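Local coordinates for reticulocyte binding protein (Streptococcus agalactiae COH1, PDB 3FAW) that probably hydrolyses alpha-1,6-glucosidic linkages in pullulan and related alpha-glucans as a cell-wall-anchored streptococcal pullulanase, at residues M160-K165 with R170-T175; G200-Y205 with S223-D228; K237-A242 with D347-F352; Y358-K363 with I369-Q374. All blocks are in the same frame, centred on the assembly; numbering follows the deposited sequence.

Interaction 1 of 4, residues M160-K165 with R170-T175; sequences MIIYDK and RVVATT. With CA (calcium ion), chain B.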
# COMPACT_ATOMS: atom_id res chain seq x y z
N MET A 160 1.81 -24.50 23.08
CA MET A 160 1.06 -23.27 23.23
C MET A 160 1.13 -22.78 24.68
O MET A 160 0.95 -23.56 25.61
CB MET A 160 -0.41 -23.46 22.83
CG MET A 160 -1.19 -22.15 22.73
SD MET A 160 -2.98 -22.37 22.61
CE MET A 160 -3.17 -22.80 20.87
N ILE A 161 1.42 -21.49 24.85
CA ILE A 161 1.39 -20.85 26.15
C ILE A 161 0.21 -19.90 26.17
O ILE A 161 0.08 -19.06 25.28
CB ILE A 161 2.68 -20.03 26.42
CG1 ILE A 161 3.92 -20.89 26.20
CG2 ILE A 161 2.66 -19.47 27.84
CD1 ILE A 161 5.22 -20.12 26.37
N ILE A 162 -0.65 -20.03 27.18
CA ILE A 162 -1.89 -19.27 27.25
C ILE A 162 -1.82 -18.23 28.38
O ILE A 162 -1.39 -18.54 29.49
CB ILE A 162 -3.11 -20.20 27.43
CG1 ILE A 162 -3.16 -21.22 26.29
CG2 ILE A 162 -4.40 -19.40 27.47
CD1 ILE A 162 -4.38 -22.13 26.29
N TYR A 163 -2.25 -17.01 28.07
CA TYR A 163 -2.14 -15.87 28.98
C TYR A 163 -3.51 -15.30 29.33
O TYR A 163 -4.39 -15.23 28.48
CB TYR A 163 -1.28 -14.76 28.37
CG TYR A 163 0.11 -15.22 27.95
CD1 TYR A 163 1.20 -15.09 28.81
CD2 TYR A 163 0.33 -15.77 26.69
CE1 TYR A 163 2.47 -15.50 28.42
CE2 TYR A 163 1.59 -16.19 26.30
CZ TYR A 163 2.66 -16.05 27.17
OH TYR A 163 3.91 -16.47 26.78
N ASP A 164 -3.66 -14.89 30.60
CA ASP A 164 -4.91 -14.34 31.12
C ASP A 164 -5.43 -13.17 30.27
O ASP A 164 -4.71 -12.21 30.02
CB ASP A 164 -4.72 -13.89 32.57
CG ASP A 164 -6.00 -13.40 33.23
OD1 ASP A 164 -7.06 -13.33 32.56
OD2 ASP A 164 -5.96 -13.07 34.43
N LYS A 165 -6.69 -13.27 29.86
CA LYS A 165 -7.36 -12.21 29.10
C LYS A 165 -7.33 -10.85 29.81
O LYS A 165 -7.19 -9.82 29.15
CB LYS A 165 -8.82 -12.62 28.82
CG LYS A 165 -9.68 -12.85 30.06
CD LYS A 165 -11.08 -13.31 29.69
CE LYS A 165 -11.94 -13.52 30.94
NZ LYS A 165 -13.32 -13.99 30.62
N ARG A 170 0.29 -12.75 32.59
CA ARG A 170 0.07 -13.90 33.49
C ARG A 170 -0.16 -15.21 32.73
O ARG A 170 -1.21 -15.41 32.11
CB ARG A 170 -1.10 -13.62 34.43
CG ARG A 170 -1.22 -14.61 35.58
CD ARG A 170 -2.23 -14.15 36.63
NE ARG A 170 -3.61 -14.45 36.26
CZ ARG A 170 -4.25 -15.59 36.50
NH1 ARG A 170 -3.64 -16.60 37.13
NH2 ARG A 170 -5.51 -15.75 36.11
N VAL A 171 0.82 -16.11 32.79
CA VAL A 171 0.69 -17.45 32.20
C VAL A 171 -0.29 -18.28 33.03
O VAL A 171 -0.14 -18.40 34.25
CB VAL A 171 2.06 -18.18 32.14
CG1 VAL A 171 1.89 -19.60 31.59
CG2 VAL A 171 3.05 -17.39 31.28
N VAL A 172 -1.31 -18.85 32.37
CA VAL A 172 -2.34 -19.64 33.06
C VAL A 172 -2.37 -21.13 32.64
O VAL A 172 -2.90 -21.96 33.38
CB VAL A 172 -3.76 -19.03 32.88
CG1 VAL A 172 -3.84 -17.67 33.58
CG2 VAL A 172 -4.13 -18.91 31.41
N ALA A 173 -1.79 -21.46 31.49
CA ALA A 173 -1.76 -22.84 31.00
C ALA A 173 -0.79 -23.03 29.84
O ALA A 173 -0.51 -22.09 29.10
CB ALA A 173 -3.16 -23.27 30.58
N THR A 174 -0.29 -24.26 29.69
CA THR A 174 0.47 -24.66 28.51
C THR A 174 0.06 -26.07 28.07
O THR A 174 -0.32 -26.89 28.91
CB THR A 174 2.00 -24.65 28.74
OG1 THR A 174 2.40 -25.86 29.39
CG2 THR A 174 2.43 -23.45 29.58
N THR A 175 0.15 -26.34 26.77
CA THR A 175 -0.26 -27.63 26.22
C THR A 175 0.54 -27.97 24.95
O THR A 175 0.79 -27.08 24.13
CB THR A 175 -1.78 -27.65 25.92
OG1 THR A 175 -2.21 -28.98 25.62
CG2 THR A 175 -2.13 -26.71 24.77
CA CA B . -7.92 -8.13 27.65
O HOH W 1 -8.30 -6.71 29.60
O HOH W 2 -5.71 -7.49 28.30
O HOH W 3 -10.36 -8.28 28.03
O HOH W 4 -8.95 -10.11 26.48
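Asp-164 OD2 is gripped twice by one guanidinium: Arg-170 NH2 lies 3.2 Å from this oxygen and Arg-170 NE 3.3 Å, a side-on salt bridge in which both donors converge on a single atom. The oxygen sits at the guanidinium edge, close to its plane, yet the two flat groups stand at 88°, and NH2 reaches OD2 from above the carboxylate. A bend at chi3 (82°) turns the arginine back over its own strand, laying one guanidinium face on Val-172 CG1. The other carboxylate oxygen, OD1, takes the backbone N-H of Asp-166 in the turn, and Lys-165 O then binds a calcium ion at 2.4 Å. Apolar contacts mark the sheet face shared by Ile-161, Tyr-163 and Val-171: Val-171 CG2 lies alongside the tyrosine, 3.5 Å from Tyr-163 CE1, and its CG1 touches Ile-161 CG2. In the backbone, Ile-162 O receives Val-172 N at 2.9 Å, while Ile-162 N donates a hydrogen bond to Ala-173 O at 2.8 Å. Two residues thus oppose one, which defines a classic beta bulge, here in an antiparallel hairpin of the carbohydrate-binding module 48 sheet.

Interaction 2 of 4, residues G200-Y205 with S223-D228; sequences GYYYLY and SLAEWD. With CA (calcium ion), chain B.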
# COMPACT_ATOMS: atom_id res chain seq x y z
N GLY A 200 -11.13 -14.02 24.38
CA GLY A 200 -10.32 -12.93 24.94
C GLY A 200 -8.96 -13.34 25.50
O GLY A 200 -8.11 -12.48 25.74
N TYR A 201 -8.74 -14.63 25.72
CA TYR A 201 -7.43 -15.12 26.20
C TYR A 201 -6.38 -14.99 25.10
O TYR A 201 -6.71 -14.97 23.90
CB TYR A 201 -7.52 -16.56 26.70
CG TYR A 201 -8.06 -16.70 28.11
CD1 TYR A 201 -9.43 -16.69 28.36
CD2 TYR A 201 -7.20 -16.85 29.20
CE1 TYR A 201 -9.93 -16.82 29.66
CE2 TYR A 201 -7.68 -16.98 30.50
CZ TYR A 201 -9.05 -16.97 30.72
OH TYR A 201 -9.53 -17.11 32.00
N TYR A 202 -5.12 -14.91 25.51
CA TYR A 202 -4.02 -14.70 24.57
C TYR A 202 -3.08 -15.91 24.53
O TYR A 202 -3.03 -16.68 25.48
CB TYR A 202 -3.24 -13.44 24.95
CG TYR A 202 -4.10 -12.21 25.13
CD1 TYR A 202 -4.29 -11.65 26.40
CD2 TYR A 202 -4.73 -11.62 24.05
CE1 TYR A 202 -5.08 -10.51 26.56
CE2 TYR A 202 -5.53 -10.49 24.21
CZ TYR A 202 -5.70 -9.94 25.46
OH TYR A 202 -6.48 -8.82 25.61
N TYR A 203 -2.35 -16.06 23.43
CA TYR A 203 -1.46 -17.21 23.26
C TYR A 203 -0.21 -16.92 22.43
O TYR A 203 -0.22 -16.09 21.51
CB TYR A 203 -2.22 -18.41 22.67
CG TYR A 203 -2.71 -18.23 21.25
CD1 TYR A 203 -2.02 -18.79 20.17
CD2 TYR A 203 -3.87 -17.50 20.98
CE1 TYR A 203 -2.47 -18.62 18.87
CE2 TYR A 203 -4.32 -17.33 19.68
CZ TYR A 203 -3.62 -17.89 18.62
OH TYR A 203 -4.07 -17.72 17.34
N LEU A 204 0.88 -17.61 22.78
CA LEU A 204 2.08 -17.69 21.96
C LEU A 204 2.39 -19.16 21.73
O LEU A 204 1.87 -20.03 22.44
CB LEU A 204 3.26 -17.00 22.65
CG LEU A 204 3.23 -15.47 22.76
CD1 LEU A 204 4.39 -14.98 23.62
CD2 LEU A 204 3.27 -14.81 21.38
N TYR A 205 3.23 -19.45 20.73
CA TYR A 205 3.74 -20.80 20.50
C TYR A 205 5.23 -20.86 20.80
O TYR A 205 5.99 -20.03 20.29
CB TYR A 205 3.50 -21.24 19.05
CG TYR A 205 2.06 -21.57 18.72
CD1 TYR A 205 1.42 -22.64 19.33
CD2 TYR A 205 1.35 -20.81 17.79
CE1 TYR A 205 0.10 -22.95 19.03
CE2 TYR A 205 0.03 -21.11 17.48
CZ TYR A 205 -0.59 -22.19 18.10
OH TYR A 205 -1.89 -22.49 17.80
N SER A 223 -6.81 -11.58 16.05
CA SER A 223 -6.65 -10.40 16.89
C SER A 223 -5.46 -10.59 17.85
O SER A 223 -4.81 -11.64 17.83
CB SER A 223 -7.93 -10.07 17.67
OG SER A 223 -7.90 -8.75 18.19
N LEU A 224 -5.19 -9.56 18.65
CA LEU A 224 -4.01 -9.53 19.51
C LEU A 224 -4.29 -8.84 20.84
O LEU A 224 -5.26 -8.09 20.98
CB LEU A 224 -2.87 -8.77 18.82
CG LEU A 224 -2.43 -9.15 17.40
CD1 LEU A 224 -1.53 -8.05 16.84
CD2 LEU A 224 -1.71 -10.50 17.37
N ALA A 225 -3.42 -9.09 21.81
CA ALA A 225 -3.39 -8.34 23.06
C ALA A 225 -2.89 -6.92 22.79
O ALA A 225 -2.14 -6.71 21.83
CB ALA A 225 -2.49 -9.02 24.08
N GLU A 226 -3.31 -5.96 23.61
CA GLU A 226 -2.81 -4.59 23.51
C GLU A 226 -1.28 -4.62 23.44
O GLU A 226 -0.63 -5.34 24.20
CB GLU A 226 -3.31 -3.70 24.67
CG GLU A 226 -2.75 -4.01 26.07
CD GLU A 226 -3.25 -5.32 26.68
OE1 GLU A 226 -4.20 -5.92 26.15
OE2 GLU A 226 -2.67 -5.75 27.69
N TRP A 227 -0.72 -3.85 22.51
CA TRP A 227 0.69 -3.96 22.15
C TRP A 227 1.46 -2.67 22.41
O TRP A 227 1.03 -1.57 22.02
CB TRP A 227 0.81 -4.38 20.67
CG TRP A 227 2.20 -4.40 20.11
CD1 TRP A 227 2.65 -3.70 19.03
CD2 TRP A 227 3.33 -5.15 20.60
NE1 TRP A 227 3.98 -3.97 18.81
CE2 TRP A 227 4.42 -4.85 19.76
CE3 TRP A 227 3.52 -6.04 21.66
CZ2 TRP A 227 5.69 -5.41 19.94
CZ3 TRP A 227 4.78 -6.60 21.84
CH2 TRP A 227 5.85 -6.28 20.99
N ASP A 228 2.59 -2.81 23.09
CA ASP A 228 3.52 -1.72 23.33
C ASP A 228 4.93 -2.26 23.09
O ASP A 228 5.43 -3.05 23.88
CB ASP A 228 3.38 -1.20 24.77
CG ASP A 228 4.37 -0.10 25.12
OD1 ASP A 228 5.02 0.45 24.20
OD2 ASP A 228 4.51 0.21 26.32
CA CA B . -7.92 -8.13 27.65
O HOH W 4 -8.95 -10.11 26.48
O HOH W 5 -6.49 -7.18 23.32
O HOH W 2 -5.71 -7.49 28.30
O HOH W 1 -8.30 -6.71 29.60
O HOH W 3 -10.36 -8.28 28.03
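Tyr-202, at the start of strand 202-209, faces the irregular backbone around Ala-225, their CA atoms 6.6 Å apart with no hydrogen bond between the two segments. The strand belongs to the beta-sheet of the carbohydrate-binding module 48 domain, and the contact lies beside a calcium site built from distant parts of the chain. Its central feature is a CH-pi interaction: Ala-225 CB stands over the centre of the Tyr-202 ring, 3.4 Å from the centroid and only 13° off the ring normal. The opposite face is covered from within the tyrosine's own segment, where Gly-200 O lies above the ring centre. Gly-200 itself adopts a positive phi (87°). With chi1 at -52°, Tyr-202 CG is anti to the carbonyl carbon, and the ring is sent toward the metal. There the phenol oxygen, Tyr-202 OH, is a direct ligand of calcium at 2.6 Å. The carbonyls of Lys-165 and Lys-363 and four waters complete seven ligands. Covered on both faces, the ring probably has little freedom to tilt, which is consistent with a well-placed ligand oxygen. Second-shell groups hold two of the calcium-bound waters. Gly-200 O accepts from one of them at 2.6 Å, and Glu-226, bent back at chi2, accepts from another through OE1 at 3.1 Å. A further water, outside the metal's shell, lies 2.8 Å from Tyr-202 OH and equally 2.8 Å from Leu-224 O.

Interaction 3 of 4, residues K237-A242 with D347-F352; sequences KTAKAA and DPQSYF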
# COMPACT_ATOMS: atom_id res chain seq x y z
N LYS A 237 9.19 -11.16 22.18
CA LYS A 237 9.54 -10.04 21.30
C LYS A 237 8.50 -9.79 20.21
O LYS A 237 8.79 -9.20 19.16
CB LYS A 237 10.93 -10.27 20.69
CG LYS A 237 11.25 -11.70 20.26
CD LYS A 237 12.65 -11.76 19.64
CE LYS A 237 13.23 -13.16 19.64
NZ LYS A 237 12.54 -14.09 18.71
N THR A 238 7.27 -10.24 20.47
CA THR A 238 6.14 -10.01 19.59
C THR A 238 4.91 -9.73 20.43
O THR A 238 4.89 -9.97 21.64
CB THR A 238 5.84 -11.25 18.69
OG1 THR A 238 5.36 -12.33 19.50
CG2 THR A 238 7.08 -11.68 17.93
N ALA A 239 3.87 -9.23 19.77
CA ALA A 239 2.55 -9.17 20.38
C ALA A 239 2.05 -10.60 20.59
O ALA A 239 2.61 -11.55 20.03
CB ALA A 239 1.58 -8.39 19.49
N LYS A 240 1.03 -10.75 21.42
CA LYS A 240 0.44 -12.05 21.67
C LYS A 240 -0.86 -12.19 20.88
O LYS A 240 -1.64 -11.23 20.79
CB LYS A 240 0.18 -12.24 23.17
CG LYS A 240 1.42 -12.12 24.04
CD LYS A 240 1.08 -12.34 25.52
CE LYS A 240 2.28 -12.08 26.42
NZ LYS A 240 2.57 -10.61 26.56
N ALA A 241 -1.09 -13.36 20.30
CA ALA A 241 -2.34 -13.62 19.58
C ALA A 241 -3.52 -13.69 20.55
O ALA A 241 -3.33 -13.87 21.75
CB ALA A 241 -2.24 -14.90 18.77
N ALA A 242 -4.73 -13.52 20.03
CA ALA A 242 -5.94 -13.55 20.86
C ALA A 242 -6.96 -14.52 20.28
O ALA A 242 -7.06 -14.67 19.06
CB ALA A 242 -6.55 -12.15 20.96
N ASP A 347 5.34 -1.02 9.08
CA ASP A 347 6.20 -1.92 9.86
C ASP A 347 5.38 -3.15 10.27
O ASP A 347 5.06 -3.32 11.45
CB ASP A 347 6.73 -1.20 11.10
CG ASP A 347 7.41 0.12 10.76
OD1 ASP A 347 8.32 0.12 9.90
OD2 ASP A 347 7.05 1.15 11.37
N PRO A 348 5.02 -4.00 9.30
CA PRO A 348 4.03 -5.06 9.53
C PRO A 348 4.39 -6.11 10.59
O PRO A 348 5.48 -6.70 10.57
CB PRO A 348 3.91 -5.72 8.15
CG PRO A 348 4.30 -4.65 7.22
CD PRO A 348 5.47 -4.03 7.90
N GLN A 349 3.44 -6.32 11.51
CA GLN A 349 3.53 -7.40 12.49
C GLN A 349 2.57 -8.55 12.16
O GLN A 349 2.94 -9.72 12.28
CB GLN A 349 3.24 -6.84 13.89
CG GLN A 349 3.32 -7.89 14.98
CD GLN A 349 3.33 -7.28 16.36
OE1 GLN A 349 4.22 -7.77 17.20
NE2 GLN A 349 2.54 -6.39 16.67
N SER A 350 1.35 -8.21 11.74
CA SER A 350 0.36 -9.23 11.35
C SER A 350 -0.32 -8.85 10.03
O SER A 350 -0.43 -7.67 9.69
CB SER A 350 -0.70 -9.42 12.44
OG SER A 350 -1.60 -10.47 12.12
N TYR A 351 -0.76 -9.87 9.30
CA TYR A 351 -1.48 -9.69 8.03
C TYR A 351 -2.97 -10.02 8.14
O TYR A 351 -3.72 -9.80 7.20
CB TYR A 351 -0.81 -10.51 6.92
CG TYR A 351 0.57 -9.99 6.55
CD1 TYR A 351 0.75 -8.66 6.16
CD2 TYR A 351 1.69 -10.81 6.61
CE1 TYR A 351 2.00 -8.17 5.84
CE2 TYR A 351 2.96 -10.32 6.29
CZ TYR A 351 3.10 -9.00 5.90
OH TYR A 351 4.34 -8.50 5.57
N PHE A 352 -3.38 -10.54 9.30
CA PHE A 352 -4.78 -10.85 9.60
C PHE A 352 -5.32 -10.01 10.76
O PHE A 352 -6.48 -9.59 10.74
CB PHE A 352 -4.93 -12.32 10.01
CG PHE A 352 -4.70 -13.30 8.89
CD1 PHE A 352 -5.77 -13.85 8.20
CD2 PHE A 352 -3.41 -13.69 8.56
CE1 PHE A 352 -5.56 -14.77 7.18
CE2 PHE A 352 -3.20 -14.61 7.54
CZ PHE A 352 -4.27 -15.15 6.85
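The carboxamide of Gln-349 is met on one face by Ala-239, whose CB and backbone N both lie on the same side of the amide plane, while its NE2 is hydrogen-bonded to Ser-320 OG. This single side chain ties the loop that leads into the last strand of the module 48 sheet to the catalytic (beta/alpha)8 barrel, in the long loop between barrel strand 312-315 and helix 367-381. Asp-347 and Pro-348, just before it, end the YNWGYDP signature of type I pullulanases. The methyl sits across the amide, with Ala-239 CB 3.5 Å from Gln-349 OE1 and 3.6 Å from Gln-349 NE2. The polar bond is nearly straight at hydrogen: Ala-239 N donates to Gln-349 OE1 at 3.0 Å with an N-H...O angle of 165°. At the acceptor, however, the donor stands 43° out of the carbonyl plane. An extended side chain, CG anti to the backbone N (chi1 -180°), lets the glutamine bridge backbones whose nearest CA atoms, Thr-238 CA and Gln-349 CA, are 8.0 Å apart. Both ends of this buried amide therefore have partners, one in each domain. Trp-227 also packs against the glutamine, and Lys-240, pointing away from the barrel loop, makes a cation-pi contact with Tyr-163. The alanine's own carbonyl is used locally, accepting a hydrogen bond from the preceding hydroxyl, with Thr-238 OG1 2.9 Å from Ala-239 O.

Interaction 4 of 4, residues Y358-K363 with I369-Q374; sequences YSEKPK and IAELKQ. With CA (calcium ion), chain B.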
# COMPACT_ATOMS: atom_id res chain seq x y z
N TYR A 358 -6.18 2.07 16.63
CA TYR A 358 -7.40 2.76 16.18
C TYR A 358 -8.65 2.27 16.89
O TYR A 358 -9.78 2.59 16.49
CB TYR A 358 -7.53 2.62 14.66
CG TYR A 358 -6.24 2.97 13.96
CD1 TYR A 358 -5.57 4.16 14.25
CD2 TYR A 358 -5.66 2.11 13.03
CE1 TYR A 358 -4.39 4.49 13.62
CE2 TYR A 358 -4.48 2.43 12.39
CZ TYR A 358 -3.84 3.63 12.70
OH TYR A 358 -2.67 3.96 12.08
N SER A 359 -8.45 1.52 17.97
CA SER A 359 -9.53 0.99 18.79
C SER A 359 -9.69 1.82 20.06
O SER A 359 -8.70 2.25 20.67
CB SER A 359 -9.25 -0.47 19.16
OG SER A 359 -10.19 -0.95 20.11
N GLU A 360 -10.93 2.05 20.46
CA GLU A 360 -11.22 2.71 21.73
C GLU A 360 -10.89 1.81 22.93
O GLU A 360 -10.60 2.30 24.01
CB GLU A 360 -12.67 3.18 21.77
CG GLU A 360 -12.94 4.35 20.83
CD GLU A 360 -14.29 4.98 21.04
OE1 GLU A 360 -15.30 4.25 20.93
OE2 GLU A 360 -14.35 6.19 21.32
N LYS A 361 -10.93 0.50 22.71
CA LYS A 361 -10.68 -0.49 23.77
C LYS A 361 -9.64 -1.53 23.34
O LYS A 361 -9.98 -2.69 23.13
CB LYS A 361 -11.99 -1.18 24.14
CG LYS A 361 -13.06 -0.23 24.65
CD LYS A 361 -14.26 -0.98 25.21
CE LYS A 361 -14.02 -1.45 26.65
NZ LYS A 361 -15.23 -2.10 27.23
N PRO A 362 -8.36 -1.11 23.23
CA PRO A 362 -7.30 -2.02 22.75
C PRO A 362 -7.08 -3.28 23.60
O PRO A 362 -6.60 -4.29 23.08
CB PRO A 362 -6.04 -1.13 22.75
CG PRO A 362 -6.37 0.02 23.64
CD PRO A 362 -7.84 0.23 23.54
N LYS A 363 -7.44 -3.23 24.88
CA LYS A 363 -7.31 -4.38 25.78
C LYS A 363 -8.40 -5.44 25.56
O LYS A 363 -8.28 -6.55 26.08
CB LYS A 363 -7.29 -3.91 27.24
CG LYS A 363 -5.99 -3.19 27.60
CD LYS A 363 -6.15 -2.19 28.74
CE LYS A 363 -6.38 -2.87 30.07
NZ LYS A 363 -6.39 -1.90 31.20
N ILE A 369 -12.27 -5.44 15.75
CA ILE A 369 -12.96 -6.12 14.66
C ILE A 369 -14.36 -5.52 14.49
O ILE A 369 -14.78 -5.21 13.36
CB ILE A 369 -13.04 -7.65 14.92
CG1 ILE A 369 -11.64 -8.27 14.87
CG2 ILE A 369 -13.97 -8.33 13.90
CD1 ILE A 369 -11.59 -9.73 15.29
N ALA A 370 -15.06 -5.36 15.61
CA ALA A 370 -16.38 -4.73 15.62
C ALA A 370 -16.31 -3.26 15.19
O ALA A 370 -17.18 -2.77 14.47
CB ALA A 370 -17.00 -4.85 17.00
N GLU A 371 -15.27 -2.55 15.63
CA GLU A 371 -15.10 -1.13 15.32
C GLU A 371 -14.79 -0.85 13.84
O GLU A 371 -15.29 0.12 13.29
CB GLU A 371 -14.01 -0.53 16.20
CG GLU A 371 -14.39 -0.41 17.66
CD GLU A 371 -13.19 -0.18 18.55
OE1 GLU A 371 -12.25 -1.01 18.52
OE2 GLU A 371 -13.17 0.84 19.26
N LEU A 372 -13.96 -1.70 13.21
CA LEU A 372 -13.66 -1.53 11.78
C LEU A 372 -14.86 -1.92 10.91
O LEU A 372 -15.15 -1.25 9.93
CB LEU A 372 -12.41 -2.32 11.37
CG LEU A 372 -11.97 -2.16 9.90
CD1 LEU A 372 -11.74 -0.69 9.54
CD2 LEU A 372 -10.72 -2.99 9.60
N LYS A 373 -15.54 -2.99 11.28
CA LYS A 373 -16.77 -3.39 10.59
C LYS A 373 -17.83 -2.29 10.62
O LYS A 373 -18.52 -2.07 9.63
CB LYS A 373 -17.34 -4.68 11.20
CG LYS A 373 -16.64 -5.97 10.79
CD LYS A 373 -17.36 -7.15 11.41
CE LYS A 373 -16.72 -8.48 11.07
NZ LYS A 373 -17.70 -9.59 11.30
N GLN A 374 -17.96 -1.62 11.76
CA GLN A 374 -18.95 -0.55 11.93
C GLN A 374 -18.62 0.66 11.06
O GLN A 374 -19.49 1.21 10.39
CB GLN A 374 -19.07 -0.14 13.40
CG GLN A 374 -20.18 0.87 13.70
CD GLN A 374 -21.58 0.31 13.46
OE1 GLN A 374 -22.35 0.85 12.67
NE2 GLN A 374 -21.90 -0.78 14.14
CA CA B . -7.92 -8.13 27.65
O HOH W 6 -12.63 2.72 17.14
O HOH W 1 -8.30 -6.71 29.60
O HOH W 2 -5.71 -7.49 28.30
O HOH W 3 -10.36 -8.28 28.03
O HOH W 4 -8.95 -10.11 26.48
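Glu-371, reaching out from its helix, receives the backbone N-H of Glu-360 on OE2, with Glu-360 N 2.8 Å from Glu-371 OE2 and an angle of 162° at hydrogen. The carboxylate uses its syn lone pair, on the side of its other oxygen. That second oxygen, OE1, is close to the hydroxyl of Ser-359, although the position of Ser-359 OG is less certain. A water donates to Tyr-358 O at 2.9 Å and more weakly to Glu-371 OE2, adding another link between helix and loop. The extended glutamate, its CG anti to the carbonyl carbon (chi1 -69°), thus holds Glu-360 and, less surely, Ser-359 before it. Glu-360 OE1 comes within 4.4 Å of Glu-371 OE2, a pairing of like charges that could raise the pKa of either group, but Glu-360 OE2 has a partner in the backbone N of Gln-291. Farther along the loop, Lys-363 O binds calcium at 2.3 Å, only a few residues from the point held by the helix. Helix 367-381 itself is the barrel helix between strands 312-315 and 385-390. It packs through Leu-372 on Phe-295 of helix 295-298 and on Phe-449 of helix 432-449.

Overall arrangement
Three of the four interactions meet at one calcium ion, a worked case of a metal joining separate domains: interaction 1 brings Lys-165 O, interaction 2 Tyr-202 OH and interaction 4 Lys-363 O, and the same four waters serve all three. Interactions 1 and 2 are neighbours in the module 48 sheet, with centres about 10 Å apart and Tyr-163 N 2.7 Å from Tyr-202 O. Interaction 4 belongs to the barrel, its centre about 24 Å from that of interaction 1. Interaction 3 makes a second, metal-free crossing between the domains. Its centre is about 8 Å from that of interaction 2, and Ala-241 O lies 2.9 Å from Tyr-203 N in adjacent strands.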